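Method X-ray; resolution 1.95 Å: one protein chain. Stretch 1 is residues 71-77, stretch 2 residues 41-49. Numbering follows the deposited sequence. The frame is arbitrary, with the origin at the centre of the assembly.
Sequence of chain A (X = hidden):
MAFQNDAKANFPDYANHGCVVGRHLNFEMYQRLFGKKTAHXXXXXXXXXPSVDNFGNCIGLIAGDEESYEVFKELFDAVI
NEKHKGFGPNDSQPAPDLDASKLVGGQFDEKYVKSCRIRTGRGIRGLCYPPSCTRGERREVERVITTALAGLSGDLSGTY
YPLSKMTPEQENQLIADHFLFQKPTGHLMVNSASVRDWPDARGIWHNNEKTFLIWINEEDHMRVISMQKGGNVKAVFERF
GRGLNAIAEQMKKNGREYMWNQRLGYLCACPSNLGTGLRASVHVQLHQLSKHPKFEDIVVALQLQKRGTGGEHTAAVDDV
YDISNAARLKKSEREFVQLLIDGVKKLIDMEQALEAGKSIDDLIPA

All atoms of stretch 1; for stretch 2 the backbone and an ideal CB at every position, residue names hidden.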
# COMPACT_ATOMS: atom_id res chain seq x y z
N VAL A 71 22.25 7.82 -9.37
CA VAL A 71 21.86 6.99 -10.50
C VAL A 71 20.70 7.62 -11.27
O VAL A 71 20.66 7.59 -12.50
CB VAL A 71 21.50 5.56 -10.07
CG1 VAL A 71 20.83 4.80 -11.21
CG2 VAL A 71 22.74 4.83 -9.60
N PHE A 72 19.76 8.20 -10.54
CA PHE A 72 18.66 8.95 -11.14
C PHE A 72 18.84 10.42 -10.85
O PHE A 72 17.88 11.15 -10.62
CB PHE A 72 17.34 8.42 -10.60
CG PHE A 72 17.26 6.92 -10.65
CD1 PHE A 72 17.17 6.27 -11.86
CD2 PHE A 72 17.33 6.17 -9.49
CE1 PHE A 72 17.12 4.90 -11.92
CE2 PHE A 72 17.28 4.80 -9.54
CZ PHE A 72 17.18 4.16 -10.75
N LYS A 73 20.10 10.85 -10.87
CA LYS A 73 20.49 12.21 -10.56
C LYS A 73 19.67 13.26 -11.31
O LYS A 73 19.25 14.25 -10.72
CB LYS A 73 21.97 12.42 -10.86
CG LYS A 73 22.50 13.78 -10.43
CD LYS A 73 24.02 13.81 -10.49
CE LYS A 73 24.59 14.76 -9.44
NZ LYS A 73 23.84 16.04 -9.40
N GLU A 74 19.45 13.04 -12.60
CA GLU A 74 18.83 14.07 -13.42
C GLU A 74 17.35 14.24 -13.07
O GLU A 74 16.77 15.30 -13.31
CB GLU A 74 18.99 13.75 -14.90
CG GLU A 74 17.89 12.89 -15.49
CD GLU A 74 18.01 12.79 -16.99
OE1 GLU A 74 17.99 13.84 -17.67
OE2 GLU A 74 18.14 11.65 -17.49
N LEU A 75 16.76 13.20 -12.49
CA LEU A 75 15.37 13.27 -12.07
C LEU A 75 15.25 13.91 -10.70
O LEU A 75 14.40 14.78 -10.47
CB LEU A 75 14.73 11.87 -12.07
CG LEU A 75 13.27 11.82 -11.63
CD1 LEU A 75 12.42 12.88 -12.33
CD2 LEU A 75 12.71 10.43 -11.89
N PHE A 76 16.10 13.48 -9.77
CA PHE A 76 16.11 14.09 -8.46
C PHE A 76 16.49 15.55 -8.56
O PHE A 76 15.91 16.39 -7.90
CB PHE A 76 17.04 13.34 -7.52
CG PHE A 76 16.46 12.07 -7.00
CD1 PHE A 76 15.81 12.04 -5.77
CD2 PHE A 76 16.50 10.92 -7.75
CE1 PHE A 76 15.27 10.89 -5.30
CE2 PHE A 76 15.95 9.76 -7.28
CZ PHE A 76 15.33 9.74 -6.06
N ASP A 77 17.45 15.86 -9.42
CA ASP A 77 17.94 17.23 -9.49
C ASP A 77 16.84 18.16 -9.99
O ASP A 77 16.68 19.27 -9.49
CB ASP A 77 19.18 17.32 -10.36
CG ASP A 77 20.44 16.94 -9.61
OD1 ASP A 77 20.33 16.38 -8.51
OD2 ASP A 77 21.55 17.21 -10.13
N UNK A 41 19.53 -2.10 -6.20
CA UNK A 41 18.50 -2.55 -7.13
C UNK A 41 17.34 -1.58 -7.25
O UNK A 41 16.32 -1.89 -7.86
CB UNK A 41 17.97 -3.92 -6.70
N UNK A 42 17.48 -0.41 -6.65
CA UNK A 42 16.49 0.64 -6.84
C UNK A 42 16.44 1.02 -8.31
O UNK A 42 17.48 1.19 -8.95
CB UNK A 42 16.81 1.86 -5.97
N UNK A 43 15.23 1.16 -8.84
CA UNK A 43 15.03 1.49 -10.24
C UNK A 43 14.25 2.79 -10.36
O UNK A 43 13.63 3.24 -9.41
CB UNK A 43 14.30 0.36 -10.97
N UNK A 44 14.26 3.38 -11.56
CA UNK A 44 13.50 4.60 -11.79
C UNK A 44 12.05 4.38 -11.41
O UNK A 44 11.43 5.23 -10.77
CB UNK A 44 13.61 5.05 -13.25
N UNK A 45 11.51 3.22 -11.78
CA UNK A 45 10.12 2.91 -11.49
C UNK A 45 9.83 2.98 -10.01
O UNK A 45 8.81 3.52 -9.61
CB UNK A 45 9.76 1.52 -12.03
N UNK A 46 10.74 2.43 -9.20
CA UNK A 46 10.62 2.51 -7.74
C UNK A 46 10.57 3.95 -7.23
O UNK A 46 9.73 4.30 -6.41
CB UNK A 46 11.79 1.78 -7.08
N UNK A 47 11.49 4.80 -7.69
CA UNK A 47 11.58 6.13 -7.11
C UNK A 47 10.44 7.03 -7.58
O UNK A 47 10.12 8.02 -6.93
CB UNK A 47 12.93 6.76 -7.46
N UNK A 48 9.81 6.67 -8.69
CA UNK A 48 8.71 7.50 -9.20
C UNK A 48 7.34 6.92 -8.94
O UNK A 48 6.33 7.54 -9.26
CB UNK A 48 8.88 7.72 -10.71
N UNK A 49 7.28 5.73 -8.35
CA UNK A 49 5.99 5.06 -8.13
C UNK A 49 4.94 5.98 -7.50
O UNK A 49 3.82 6.06 -8.01
CB UNK A 49 6.19 3.83 -7.24

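Position 41 lies out of reach of stretch 1, so its backbone must speak for it. With phi 86° and psi 8° it occupies a region that favours glycine, although asparagine or aspartate can sometimes tolerate it. The deposited residue is Gly41.

At position 42 the CA-to-CB bond points sideways, and the ideal CB lies 4.6 Å from Phe72 CE2. Nothing polar is offered here, so a valine, isoleucine or leucine would suit. It is Val42, whose CG1 rests 4.0 Å from Phe72 CE2; its carbonyl oxygen lies at the edge of the ring, 3.5 Å between Val42 O and Phe72 CZ.

Position 43 turns its CB away from stretch 1 and directly precedes the helix that starts at 44. The first turn of a helix has amide groups without backbone partners, which makes serine, threonine, aspartate or asparagine natural here. Thr43 takes the place with chi1 in the p well, and its OG1 accepts a capping bond from N of residue 46 at 3.1 Å. Its backbone still meets the aromatic ring, with Thr43 C 3.3 Å from Phe72 CZ.

Position 44 has its CB sideways but just 3.8 Å from Phe72 CE1, and its CA sits over one face of that ring. A compact apolar side chain fits such close packing. Val44 reaches beyond the ring as well: its CG2 lies 4.2 Å from Leu75 CD2, while its backbone N comes within 3.1 Å of Phe72 CZ.

Position 45 points away, where stretch 1 sets no demand; a polar residue is reasonable, and an acid suits the first turn of a helix. It is Asp45. Position 46 starts sideways with nothing of stretch 1 within 5.5 Å of its ideal CB, leaving room for a long polar chain. Lys46 leads its end away.

Position 47 points toward stretch 1, its ideal CB 4.1 Å from Phe76 CZ and 4.9 Å from Phe72 CD2. Several apolar types could answer these hydrocarbon surfaces. Val47, with chi1 in the m well, meets both rings: CB is 4.0 Å from Phe76 CZ, and CG1 4.2 Å from Phe72 CD2. Its CG2 lies 4.5 Å from Leu75 CD2.

Position 48 is sideways, with its ideal CB 4.8 Å from Leu75 CD2, so an aliphatic chain could close the gap. Ile48 does so, bringing CG2 to 3.4 Å from Leu75 CD2.

Position 49 is out of reach and unconstrained by stretch 1; it is Gln49, bonded elsewhere in the structure.

Stretch 2 41-49: GVTVDKVIQ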
# COMPACT_ATOMS: atom_id res chain seq x y z
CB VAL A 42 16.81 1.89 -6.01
CG1 VAL A 42 15.82 3.00 -6.32
CG2 VAL A 42 16.80 1.55 -4.53
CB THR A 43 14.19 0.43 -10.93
OG1 THR A 43 12.86 0.47 -10.39
CG2 THR A 43 14.77 -0.96 -10.71
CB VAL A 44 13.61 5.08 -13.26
CG1 VAL A 44 12.82 4.16 -14.20
CG2 VAL A 44 13.11 6.52 -13.38
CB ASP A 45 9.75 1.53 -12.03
CG ASP A 45 9.19 1.61 -13.43
OD1 ASP A 45 9.18 2.73 -13.99
OD2 ASP A 45 8.76 0.57 -13.96
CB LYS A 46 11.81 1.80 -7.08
CG LYS A 46 11.78 1.90 -5.56
CD LYS A 46 10.64 1.10 -4.99
CE LYS A 46 10.41 1.41 -3.54
NZ LYS A 46 9.33 0.55 -2.97
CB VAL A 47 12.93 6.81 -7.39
CG1 VAL A 47 14.07 5.91 -6.92
CG2 VAL A 47 13.07 7.15 -8.88
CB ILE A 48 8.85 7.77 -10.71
CG1 ILE A 48 8.62 6.48 -11.50
CG2 ILE A 48 10.21 8.37 -11.02
CD1 ILE A 48 8.34 6.71 -12.95
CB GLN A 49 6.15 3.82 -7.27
CG GLN A 49 4.84 3.04 -7.12
CD GLN A 49 4.32 2.53 -8.45
OE1 GLN A 49 4.97 1.73 -9.11
NE2 GLN A 49 3.14 2.98 -8.84
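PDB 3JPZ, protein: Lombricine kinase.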